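Local coordinates for protein oxidoreductase (Thermotoga maritima, PDB 1ZH8) that probably catalyses NADP-dependent oxidation or reduction at a CH-OH group, as a Gfo/Idh/MocA-family dehydrogenase with a Rossmann-fold cofactor domain, at residues H43-T48 with E296-V301; C111-S116 with I138-R143; E133-I138 with K306-G311. One frame throughout, in Å; residues are numbered along the deposited sequence.

Overall arrangement
From the N terminus, the chain first lays down the strands of the parallel Rossmann sheet. Contact 1 closes the longest loop, from 43-48 on strand 45-51 to helix 290-303, with 247 residues between. Contact 2 lies wholly within that loop; it joins the neighbouring strands 108-112 and 136-139 across a short excursion through helix 119-131 and borders the NADP. Contact 3 runs from strand 136-139 to the 306-311 loop after helix 290-303, so it crosses both others. It shares Ile138 with contact 2 and meets contact 1 where Asp297 takes Tyr137 and Lys306. Contacts 1 and 2 do not touch.

Contact 1: residues H43-T48 with E296-V301; sequences HLFEIT and EDFYQV
Leu44 lies over one face of the Tyr299 ring, joining the loop that leads into strand 45-51 of the parallel Rossmann sheet to helix 290-303, which comes back to the sheet from 248 residues further on. CD2 of Leu44 is 4.0 Å from the centroid of the Tyr299 ring and 8° off its normal, a CH-pi contact over the ring centre. CG of Leu44 stands beside its backbone N (chi1 -52°) and chi2 is extended at -178°, which brings both methyls to the tyrosine: CD1 reaches the CB-CG end while CD2 takes the ring centre. Leu44 CB adds a touch at 3.8 Å from Tyr299 CD1. The two side chains cross at about a right angle. Beyond the ring, the hydroxyl of Tyr299 is hydrogen-bonded to the backbone O of Arg17, which fixes the far end of the ring next to the N-terminal part of the chain.

Phe45 fills the inner side. Its ring tip slides past Tyr299, with CZ 3.9 Å from Tyr299 CB, and its CE1 meets Phe298 CD2 at 3.9 Å, each ring offering its edge to the other. Ile19 and Leu21 of strand 19-24 and Leu38 of helix 28-39 pack against Phe45 as well, so this half is an apolar layer, with no hydrogen bond passing directly between the two segments.

The outer side is looser and wet. Exposed His43 and partly exposed Glu296 stay apart, their NE2 and OE2 6.0 Å from each other, and a water spans the gap. It lies in the plane of the imidazole, at its edge, in a weak bond to NE2, and donates to OE2 of Glu296 at 3.0 Å.

Contact 2: residues C111-S116 with I138-R143; sequences CEKPIS and IAENFR. With NAP (NADP nicotinamide-adenine-dinucleotide phosphate), chain D.
Ile138 and Cys111 pair as neighbouring parallel strands of a Rossmann beta-alpha-beta unit, strand 108-112, helix 119-131, strand 136-139. Ala139 N donates to Cys111 O at 2.7 Å. On the face that carries Cys111 and Ile138, CG1 of Ile138 meets CG1 of Ile115 at 4.0 Å, the side chains crossing at about a right angle; CD1 reaches on toward Cys111 CB.

Glu112, Lys113 and Asn141 line the nicotinamide end of the NADP. CB and CG of Glu112 lie against the ribose, CG 3.4 Å from NAP O4D, and the bend at chi2 (-67°) then turns the carboxylate to the nicotinamide; NAP N7N donates to OE1 at 3.2 Å, nearly straight at 171°. OE2 is held by His34. With the carboxylate gone, as in an alanine here, the carboxamide would probably keep only Asn141 as its partner from these segments, and His34 would lose its mate. Lys113 is bent at chi2 and chi3, curling CD against nicotinamide C2N and NZ back to the ribose, while Asp198 pairs with NZ. A cis peptide bond joins Lys113 to Pro114, and ribose hydroxyl O2D donates to Lys113 O at 2.6 Å. From the other segment, Asn141 OD1 accepts from NAP N7N at 2.9 Å.

Contact 3: residues E133-I138 with K306-G311; sequences EKTVYI and KPNDLG. With EDO (1,2-ethanediol), chain G.
Both Tyr137 (chi1 -168°) and Asn308 turn their side chains opposite the backbone nitrogen; these two torsions swing ring and amide into one another's neighbourhood, their planes 20° apart. Asn308 OD1 lies 3.4 Å from Tyr137 CD2 in an oblique approach, and the same oxygen accepts a weak bond from Gly311 N. ND2 points the other way, 3.1 Å from Val136 O.

Gly311 CA sits over the centre of the Tyr137 ring in a CH-pi contact, 3.3 Å from the centroid and 10° off the normal. Here the loop between helices 290-303 and 313-329 covers the outermost strand, 136-139, of the parallel Rossmann sheet: Gly311 O accepts from Ile138 N at 2.8 Å, in the carbonyl plane on a lone pair, and so occupies an amide on the strand's outer edge. The Tyr137 hydroxyl is hydrogen-bonded to Asp297 of helix 290-303, whose other oxygen forms a salt bridge with Lys306. Before the strand, at Glu133, a 1,2-ethanediol, probably from the crystallisation liquor, donates from O2 to the backbone O of Glu133 at 2.7 Å.

Contact 1: residues H43-T48 with E296-V301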
loop_
_atom_site.group_PDB
_atom_site.type_symbol
_atom_site.label_atom_id
_atom_site.label_comp_id
_atom_site.label_asym_id
_atom_site.label_seq_id
_atom_site.Cartn_x
_atom_site.Cartn_y
_atom_site.Cartn_z
ATOM N N HIS A 43 -43.735 4.731 -8.323
ATOM C CA HIS A 43 -44.747 4.049 -7.540
ATOM C C HIS A 43 -44.528 4.261 -6.034
ATOM O O HIS A 43 -45.426 3.974 -5.235
ATOM C CB HIS A 43 -44.813 2.566 -7.906
ATOM C CG HIS A 43 -43.516 1.850 -7.739
ATOM N ND1 HIS A 43 -42.465 2.001 -8.618
ATOM C CD2 HIS A 43 -43.093 0.978 -6.792
ATOM C CE1 HIS A 43 -41.448 1.257 -8.215
ATOM N NE2 HIS A 43 -41.802 0.630 -7.107
ATOM N N LEU A 44 -43.351 4.779 -5.660
ATOM C CA LEU A 44 -42.990 5.009 -4.249
ATOM C C LEU A 44 -42.851 6.497 -3.861
ATOM O O LEU A 44 -43.097 6.883 -2.703
ATOM C CB LEU A 44 -41.686 4.280 -3.896
ATOM C CG LEU A 44 -41.450 2.787 -4.182
ATOM C CD1 LEU A 44 -40.068 2.401 -3.656
ATOM C CD2 LEU A 44 -42.523 1.909 -3.561
ATOM N N PHE A 45 -42.448 7.315 -4.835
ATOM C CA PHE A 45 -42.151 8.725 -4.610
ATOM C C PHE A 45 -42.917 9.628 -5.557
ATOM O O PHE A 45 -43.094 9.303 -6.736
ATOM C CB PHE A 45 -40.649 8.984 -4.777
ATOM C CG PHE A 45 -39.805 8.271 -3.773
ATOM C CD1 PHE A 45 -39.626 8.802 -2.502
ATOM C CD2 PHE A 45 -39.220 7.050 -4.080
ATOM C CE1 PHE A 45 -38.868 8.140 -1.559
ATOM C CE2 PHE A 45 -38.435 6.377 -3.145
ATOM C CZ PHE A 45 -38.262 6.912 -1.887
ATOM N N GLU A 46 -43.364 10.760 -5.028
ATOM C CA GLU A 46 -43.823 11.845 -5.861
ATOM C C GLU A 46 -43.052 13.112 -5.503
ATOM O O GLU A 46 -42.978 13.516 -4.325
ATOM C CB GLU A 46 -45.324 12.079 -5.702
ATOM C CG GLU A 46 -45.915 12.976 -6.811
ATOM C CD GLU A 46 -47.284 13.547 -6.467
ATOM O OE1 GLU A 46 -47.687 13.509 -5.283
ATOM O OE2 GLU A 46 -47.964 14.043 -7.389
ATOM N N ILE A 47 -42.471 13.739 -6.522
ATOM C CA ILE A 47 -41.792 15.013 -6.318
ATOM C C ILE A 47 -42.804 16.131 -6.429
ATOM O O ILE A 47 -43.352 16.390 -7.489
ATOM C CB ILE A 47 -40.641 15.195 -7.282
ATOM C CG1 ILE A 47 -39.594 14.095 -7.015
ATOM C CG2 ILE A 47 -40.071 16.619 -7.160
ATOM C CD1 ILE A 47 -38.600 13.890 -8.123
ATOM N N THR A 48 -43.059 16.766 -5.299
ATOM C CA THR A 48 -44.095 17.757 -5.176
ATOM C C THR A 48 -43.533 19.168 -4.991
ATOM O O THR A 48 -44.272 20.145 -5.156
ATOM C CB THR A 48 -44.955 17.453 -3.959
ATOM O OG1 THR A 48 -44.105 17.297 -2.810
ATOM C CG2 THR A 48 -45.742 16.179 -4.180
ATOM N N GLU A 296 -35.181 3.047 -2.568
ATOM C CA GLU A 296 -36.030 1.950 -2.176
ATOM C C GLU A 296 -35.865 1.696 -0.680
ATOM O O GLU A 296 -36.858 1.536 0.034
ATOM C CB GLU A 296 -35.687 0.690 -2.990
ATOM C CG GLU A 296 -36.114 0.753 -4.460
ATOM C CD GLU A 296 -35.700 -0.478 -5.311
ATOM O OE1 GLU A 296 -35.124 -1.454 -4.775
ATOM O OE2 GLU A 296 -35.961 -0.459 -6.539
ATOM N N ASP A 297 -34.617 1.685 -0.216
ATOM C CA ASP A 297 -34.313 1.336 1.167
ATOM C C ASP A 297 -34.877 2.401 2.119
ATOM O O ASP A 297 -35.506 2.083 3.140
ATOM C CB ASP A 297 -32.797 1.142 1.341
ATOM C CG ASP A 297 -32.410 0.692 2.742
ATOM O OD1 ASP A 297 -32.851 -0.378 3.193
ATOM O OD2 ASP A 297 -31.632 1.403 3.389
ATOM N N PHE A 298 -34.681 3.662 1.741
ATOM C CA PHE A 298 -35.234 4.814 2.452
ATOM C C PHE A 298 -36.768 4.756 2.513
ATOM O O PHE A 298 -37.371 5.088 3.542
ATOM C CB PHE A 298 -34.764 6.077 1.742
ATOM C CG PHE A 298 -35.404 7.344 2.211
ATOM C CD1 PHE A 298 -35.130 7.858 3.473
ATOM C CD2 PHE A 298 -36.236 8.065 1.358
ATOM C CE1 PHE A 298 -35.697 9.083 3.892
ATOM C CE2 PHE A 298 -36.798 9.276 1.753
ATOM C CZ PHE A 298 -36.523 9.786 3.024
ATOM N N TYR A 299 -37.393 4.318 1.420
ATOM C CA TYR A 299 -38.828 4.150 1.421
ATOM C C TYR A 299 -39.249 3.136 2.476
ATOM O O TYR A 299 -40.258 3.321 3.159
ATOM C CB TYR A 299 -39.378 3.733 0.046
ATOM C CG TYR A 299 -40.872 3.481 0.114
ATOM C CD1 TYR A 299 -41.778 4.523 -0.059
ATOM C CD2 TYR A 299 -41.378 2.205 0.411
ATOM C CE1 TYR A 299 -43.156 4.309 0.043
ATOM C CE2 TYR A 299 -42.755 1.977 0.513
ATOM C CZ TYR A 299 -43.633 3.034 0.325
ATOM O OH TYR A 299 -44.985 2.821 0.413
ATOM N N GLN A 300 -38.487 2.057 2.591
ATOM C CA GLN A 300 -38.858 0.961 3.482
ATOM C C GLN A 300 -38.638 1.378 4.940
ATOM O O GLN A 300 -39.410 0.991 5.836
ATOM C CB GLN A 300 -38.093 -0.324 3.125
ATOM C CG GLN A 300 -38.651 -1.033 1.900
ATOM C CD GLN A 300 -37.895 -2.300 1.558
ATOM O OE1 GLN A 300 -36.703 -2.261 1.267
ATOM N NE2 GLN A 300 -38.587 -3.436 1.595
ATOM N N VAL A 301 -37.597 2.183 5.160
ATOM C CA VAL A 301 -37.305 2.728 6.479
ATOM C C VAL A 301 -38.432 3.657 6.909
ATOM O O VAL A 301 -38.982 3.518 8.006
ATOM C CB VAL A 301 -35.940 3.454 6.533
ATOM C CG1 VAL A 301 -35.801 4.246 7.836
ATOM C CG2 VAL A 301 -34.813 2.435 6.423
HETATM O O HOH W 1 -38.860 -0.898 -7.086
#

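Contact 2: residues C111-S116 with I138-R143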
loop_
_atom_site.group_PDB
_atom_site.type_symbol
_atom_site.label_atom_id
_atom_site.label_comp_id
_atom_site.label_asym_id
_atom_site.label_seq_id
_atom_site.Cartn_x
_atom_site.Cartn_y
_atom_site.Cartn_z
ATOM N N CYS A 111 -30.188 12.577 2.749
ATOM C CA CYS A 111 -29.139 13.544 2.547
ATOM C C CYS A 111 -27.908 12.873 2.018
ATOM O O CYS A 111 -27.529 11.787 2.464
ATOM C CB CYS A 111 -28.826 14.256 3.864
ATOM S SG CYS A 111 -27.564 15.542 3.732
ATOM N N GLU A 112 -27.281 13.535 1.066
ATOM C CA GLU A 112 -26.104 13.008 0.404
ATOM C C GLU A 112 -24.900 12.928 1.331
ATOM O O GLU A 112 -24.796 13.674 2.307
ATOM C CB GLU A 112 -25.766 13.835 -0.851
ATOM C CG GLU A 112 -26.409 13.307 -2.113
ATOM C CD GLU A 112 -25.842 11.949 -2.524
ATOM O OE1 GLU A 112 -24.839 11.500 -1.918
ATOM O OE2 GLU A 112 -26.410 11.310 -3.427
ATOM N N LYS A 113 -23.998 12.006 1.011
ATOM C CA LYS A 113 -22.708 11.939 1.669
ATOM C C LYS A 113 -21.875 13.119 1.183
ATOM O O LYS A 113 -22.198 13.706 0.154
ATOM C CB LYS A 113 -22.004 10.613 1.326
ATOM C CG LYS A 113 -22.173 10.102 -0.124
ATOM C CD LYS A 113 -21.648 11.072 -1.213
ATOM C CE LYS A 113 -20.153 11.259 -1.129
ATOM N NZ LYS A 113 -19.653 12.318 -2.014
ATOM N N PRO A 114 -20.813 13.491 1.919
ATOM C CA PRO A 114 -20.468 13.036 3.280
ATOM C C PRO A 114 -21.507 13.511 4.289
ATOM O O PRO A 114 -22.178 14.526 4.040
ATOM C CB PRO A 114 -19.113 13.712 3.551
ATOM C CG PRO A 114 -18.588 14.117 2.136
ATOM C CD PRO A 114 -19.814 14.425 1.361
ATOM N N ILE A 115 -21.639 12.792 5.411
ATOM C CA ILE A 115 -22.536 13.207 6.466
ATOM C C ILE A 115 -22.382 14.710 6.790
ATOM O O ILE A 115 -23.384 15.414 6.895
ATOM C CB ILE A 115 -22.412 12.323 7.727
ATOM C CG1 ILE A 115 -23.516 12.658 8.735
ATOM C CG2 ILE A 115 -21.033 12.441 8.359
ATOM C CD1 ILE A 115 -23.402 11.907 10.074
ATOM N N SER A 116 -21.150 15.194 6.929
ATOM C CA SER A 116 -20.882 16.617 7.169
ATOM C C SER A 116 -19.431 16.955 6.813
ATOM O O SER A 116 -18.757 16.143 6.195
ATOM C CB SER A 116 -21.184 17.018 8.610
ATOM O OG SER A 116 -21.150 18.427 8.740
ATOM N N ILE A 138 -28.510 9.080 5.476
ATOM C CA ILE A 138 -27.369 9.583 4.700
ATOM C C ILE A 138 -27.110 8.619 3.565
ATOM O O ILE A 138 -26.838 7.427 3.793
ATOM C CB ILE A 138 -26.060 9.727 5.495
ATOM C CG1 ILE A 138 -26.283 10.457 6.823
ATOM C CG2 ILE A 138 -25.010 10.467 4.617
ATOM C CD1 ILE A 138 -26.930 11.886 6.697
ATOM N N ALA A 139 -27.196 9.152 2.355
ATOM C CA ALA A 139 -27.303 8.348 1.144
ATOM C C ALA A 139 -25.914 7.963 0.653
ATOM O O ALA A 139 -25.311 8.632 -0.227
ATOM C CB ALA A 139 -28.098 9.121 0.056
ATOM N N GLU A 140 -25.399 6.897 1.248
ATOM C CA GLU A 140 -24.095 6.400 0.904
ATOM C C GLU A 140 -24.348 5.270 -0.042
ATOM O O GLU A 140 -24.626 4.138 0.378
ATOM C CB GLU A 140 -23.350 5.938 2.155
ATOM C CG GLU A 140 -22.042 5.219 1.859
ATOM C CD GLU A 140 -21.215 5.928 0.791
ATOM O OE1 GLU A 140 -20.556 6.937 1.121
ATOM O OE2 GLU A 140 -21.244 5.480 -0.382
ATOM N N ASN A 141 -24.304 5.573 -1.330
ATOM C CA ASN A 141 -24.742 4.583 -2.316
ATOM C C ASN A 141 -23.807 3.363 -2.432
ATOM O O ASN A 141 -24.257 2.277 -2.786
ATOM C CB ASN A 141 -24.996 5.230 -3.674
ATOM C CG ASN A 141 -23.753 5.846 -4.241
ATOM O OD1 ASN A 141 -23.204 6.799 -3.679
ATOM N ND2 ASN A 141 -23.267 5.280 -5.313
ATOM N N PHE A 142 -22.531 3.514 -2.090
ATOM C CA PHE A 142 -21.609 2.353 -2.064
ATOM C C PHE A 142 -22.059 1.214 -1.134
ATOM O O PHE A 142 -21.644 0.076 -1.317
ATOM C CB PHE A 142 -20.158 2.773 -1.747
ATOM C CG PHE A 142 -19.354 3.215 -2.966
ATOM C CD1 PHE A 142 -19.905 4.074 -3.926
ATOM C CD2 PHE A 142 -18.036 2.767 -3.142
ATOM C CE1 PHE A 142 -19.157 4.480 -5.068
ATOM C CE2 PHE A 142 -17.275 3.151 -4.277
ATOM C CZ PHE A 142 -17.841 4.017 -5.240
ATOM N N ARG A 143 -22.910 1.507 -0.150
ATOM C CA ARG A 143 -23.514 0.451 0.677
ATOM C C ARG A 143 -24.561 -0.366 -0.059
ATOM O O ARG A 143 -25.133 -1.310 0.492
ATOM C CB ARG A 143 -24.154 1.042 1.924
ATOM C CG ARG A 143 -23.407 0.728 3.153
ATOM C CD ARG A 143 -23.814 1.675 4.249
ATOM N NE ARG A 143 -22.569 2.117 4.796
ATOM C CZ ARG A 143 -22.274 3.347 5.156
ATOM N NH1 ARG A 143 -23.153 4.327 5.081
ATOM N NH2 ARG A 143 -21.062 3.572 5.615
HETATM P PA NAP D . -23.526 20.902 -7.199
HETATM O O1A NAP D . -23.685 20.631 -8.652
HETATM O O2A NAP D . -22.774 22.134 -6.909
HETATM O O5B NAP D . -24.980 20.880 -6.524
HETATM C C5B NAP D . -25.254 21.681 -5.397
HETATM C C4B NAP D . -26.598 22.349 -5.617
HETATM O O4B NAP D . -27.029 22.988 -4.423
HETATM C C3B NAP D . -26.527 23.434 -6.685
HETATM O O3B NAP D . -27.753 23.372 -7.353
HETATM C C2B NAP D . -26.433 24.689 -5.834
HETATM O O2B NAP D . -26.689 25.999 -6.328
HETATM C C1B NAP D . -27.396 24.326 -4.725
HETATM N N9A NAP D . -27.220 25.198 -3.568
HETATM C C8A NAP D . -26.061 25.790 -3.118
HETATM N N7A NAP D . -26.356 26.499 -2.006
HETATM C C5A NAP D . -27.685 26.368 -1.751
HETATM C C6A NAP D . -28.519 26.873 -0.762
HETATM N N6A NAP D . -28.045 27.674 0.177
HETATM N N1A NAP D . -29.849 26.543 -0.750
HETATM C C2A NAP D . -30.357 25.728 -1.732
HETATM N N3A NAP D . -29.543 25.233 -2.718
HETATM C C4A NAP D . -28.232 25.547 -2.724
HETATM O O3 NAP D . -22.744 19.679 -6.532
HETATM P PN NAP D . -23.223 18.146 -6.614
HETATM O O1N NAP D . -24.619 17.959 -7.122
HETATM O O2N NAP D . -22.056 17.526 -7.228
HETATM O O5D NAP D . -23.248 17.659 -5.079
HETATM C C5D NAP D . -24.324 17.894 -4.186
HETATM C C4D NAP D . -24.318 16.807 -3.113
HETATM O O4D NAP D . -24.394 15.537 -3.748
HETATM C C3D NAP D . -23.010 16.822 -2.317
HETATM O O3D NAP D . -23.254 16.599 -0.948
HETATM C C2D NAP D . -22.201 15.676 -2.874
HETATM O O2D NAP D . -21.336 15.101 -1.916
HETATM C C1D NAP D . -23.296 14.728 -3.339
HETATM N N1N NAP D . -22.820 13.877 -4.426
HETATM C C2N NAP D . -22.861 12.524 -4.247
HETATM C C3N NAP D . -22.409 11.658 -5.248
HETATM C C7N NAP D . -22.659 10.173 -5.146
HETATM O O7N NAP D . -22.139 9.376 -6.183
HETATM N N7N NAP D . -23.350 9.640 -4.120
HETATM C C4N NAP D . -21.918 12.197 -6.446
HETATM C C5N NAP D . -21.894 13.585 -6.628
HETATM C C6N NAP D . -22.349 14.421 -5.603
HETATM P P2B NAP D . -27.446 26.542 -7.641
HETATM O O1X NAP D . -28.941 26.642 -7.418
HETATM O O2X NAP D . -27.209 25.635 -8.826
HETATM O O3X NAP D . -26.846 27.913 -7.867
#

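Contact 3: residues E133-I138 with K306-G311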
loop_
_atom_site.group_PDB
_atom_site.type_symbol
_atom_site.label_atom_id
_atom_site.label_comp_id
_atom_site.label_asym_id
_atom_site.label_seq_id
_atom_site.Cartn_x
_atom_site.Cartn_y
_atom_site.Cartn_z
ATOM N N GLU A 133 -37.937 11.513 15.973
ATOM C CA GLU A 133 -38.735 10.361 15.535
ATOM C C GLU A 133 -38.670 10.187 14.000
ATOM O O GLU A 133 -38.868 9.089 13.473
ATOM C CB GLU A 133 -40.187 10.474 16.035
ATOM N N LYS A 134 -38.382 11.277 13.298
ATOM C CA LYS A 134 -38.289 11.262 11.847
ATOM C C LYS A 134 -36.992 10.575 11.417
ATOM O O LYS A 134 -36.054 10.473 12.202
ATOM C CB LYS A 134 -38.317 12.691 11.323
ATOM C CG LYS A 134 -39.384 13.588 11.942
ATOM C CD LYS A 134 -40.809 13.008 11.894
ATOM C CE LYS A 134 -41.363 12.947 10.488
ATOM N NZ LYS A 134 -42.843 12.779 10.559
ATOM N N THR A 135 -36.938 10.102 10.175
ATOM C CA THR A 135 -35.747 9.423 9.676
ATOM C C THR A 135 -34.730 10.421 9.108
ATOM O O THR A 135 -35.096 11.288 8.293
ATOM C CB THR A 135 -36.090 8.400 8.573
ATOM O OG1 THR A 135 -36.994 7.412 9.089
ATOM C CG2 THR A 135 -34.807 7.706 8.056
ATOM N N VAL A 136 -33.469 10.300 9.556
ATOM C CA VAL A 136 -32.343 10.861 8.817
ATOM C C VAL A 136 -31.613 9.716 8.119
ATOM O O VAL A 136 -31.160 8.764 8.757
ATOM C CB VAL A 136 -31.357 11.646 9.696
ATOM C CG1 VAL A 136 -30.210 12.240 8.821
ATOM C CG2 VAL A 136 -32.077 12.752 10.429
ATOM N N TYR A 137 -31.507 9.827 6.796
ATOM C CA TYR A 137 -30.902 8.816 5.976
ATOM C C TYR A 137 -29.763 9.467 5.196
ATOM O O TYR A 137 -30.021 10.341 4.377
ATOM C CB TYR A 137 -31.960 8.248 5.040
ATOM C CG TYR A 137 -31.530 6.995 4.326
ATOM C CD1 TYR A 137 -30.581 7.040 3.293
ATOM C CD2 TYR A 137 -32.077 5.767 4.664
ATOM C CE1 TYR A 137 -30.180 5.882 2.629
ATOM C CE2 TYR A 137 -31.695 4.609 3.998
ATOM C CZ TYR A 137 -30.746 4.679 2.985
ATOM O OH TYR A 137 -30.366 3.535 2.343
ATOM N N ILE A 138 -28.510 9.080 5.476
ATOM C CA ILE A 138 -27.369 9.583 4.700
ATOM C C ILE A 138 -27.110 8.619 3.565
ATOM O O ILE A 138 -26.838 7.427 3.793
ATOM C CB ILE A 138 -26.060 9.727 5.495
ATOM C CG1 ILE A 138 -26.283 10.457 6.823
ATOM C CG2 ILE A 138 -25.010 10.467 4.617
ATOM C CD1 ILE A 138 -26.930 11.886 6.697
ATOM N N LYS A 306 -38.651 -0.575 8.284
ATOM C CA LYS A 306 -37.369 -1.277 8.202
ATOM C C LYS A 306 -36.324 -0.504 9.013
ATOM O O LYS A 306 -36.259 0.725 8.927
ATOM C CB LYS A 306 -36.925 -1.428 6.742
ATOM C CG LYS A 306 -35.628 -2.217 6.544
ATOM C CD LYS A 306 -35.293 -2.437 5.065
ATOM C CE LYS A 306 -33.925 -3.078 4.874
ATOM N NZ LYS A 306 -32.809 -2.213 5.356
ATOM N N PRO A 307 -35.539 -1.213 9.843
ATOM C CA PRO A 307 -34.416 -0.585 10.536
ATOM C C PRO A 307 -33.466 0.123 9.576
ATOM O O PRO A 307 -33.274 -0.325 8.437
ATOM C CB PRO A 307 -33.704 -1.766 11.200
ATOM C CG PRO A 307 -34.751 -2.768 11.397
ATOM C CD PRO A 307 -35.692 -2.627 10.225
ATOM N N ASN A 308 -32.871 1.217 10.053
ATOM C CA ASN A 308 -31.969 2.024 9.244
ATOM C C ASN A 308 -30.485 1.620 9.366
ATOM O O ASN A 308 -29.690 2.337 9.967
ATOM C CB ASN A 308 -32.178 3.517 9.548
ATOM C CG ASN A 308 -31.556 4.419 8.494
ATOM O OD1 ASN A 308 -31.203 3.956 7.414
ATOM N ND2 ASN A 308 -31.425 5.710 8.796
ATOM N N ASP A 309 -30.116 0.479 8.793
ATOM C CA ASP A 309 -28.721 0.017 8.837
ATOM C C ASP A 309 -27.839 0.758 7.847
ATOM O O ASP A 309 -26.757 1.214 8.205
ATOM C CB ASP A 309 -28.609 -1.478 8.529
ATOM C CG ASP A 309 -29.341 -2.337 9.532
ATOM O OD1 ASP A 309 -30.014 -1.776 10.434
ATOM O OD2 ASP A 309 -29.245 -3.584 9.415
ATOM N N LEU A 310 -28.309 0.869 6.610
ATOM C CA LEU A 310 -27.475 1.245 5.497
ATOM C C LEU A 310 -27.481 2.731 5.233
ATOM O O LEU A 310 -26.539 3.237 4.648
ATOM C CB LEU A 310 -27.914 0.499 4.245
ATOM C CG LEU A 310 -28.039 -1.031 4.315
ATOM C CD1 LEU A 310 -28.314 -1.625 2.931
ATOM C CD2 LEU A 310 -26.797 -1.663 4.931
ATOM N N GLY A 311 -28.538 3.431 5.642
ATOM C CA GLY A 311 -28.588 4.888 5.555
ATOM C C GLY A 311 -28.266 5.536 6.881
ATOM O O GLY A 311 -28.270 6.748 7.002
HETATM C C1 EDO G . -40.507 5.715 11.029
HETATM O O1 EDO G . -41.113 6.386 9.915
HETATM C C2 EDO G . -39.159 6.355 11.360
HETATM O O2 EDO G . -39.192 7.778 11.155
HETATM O O HOH W 2 -25.534 6.078 5.533
#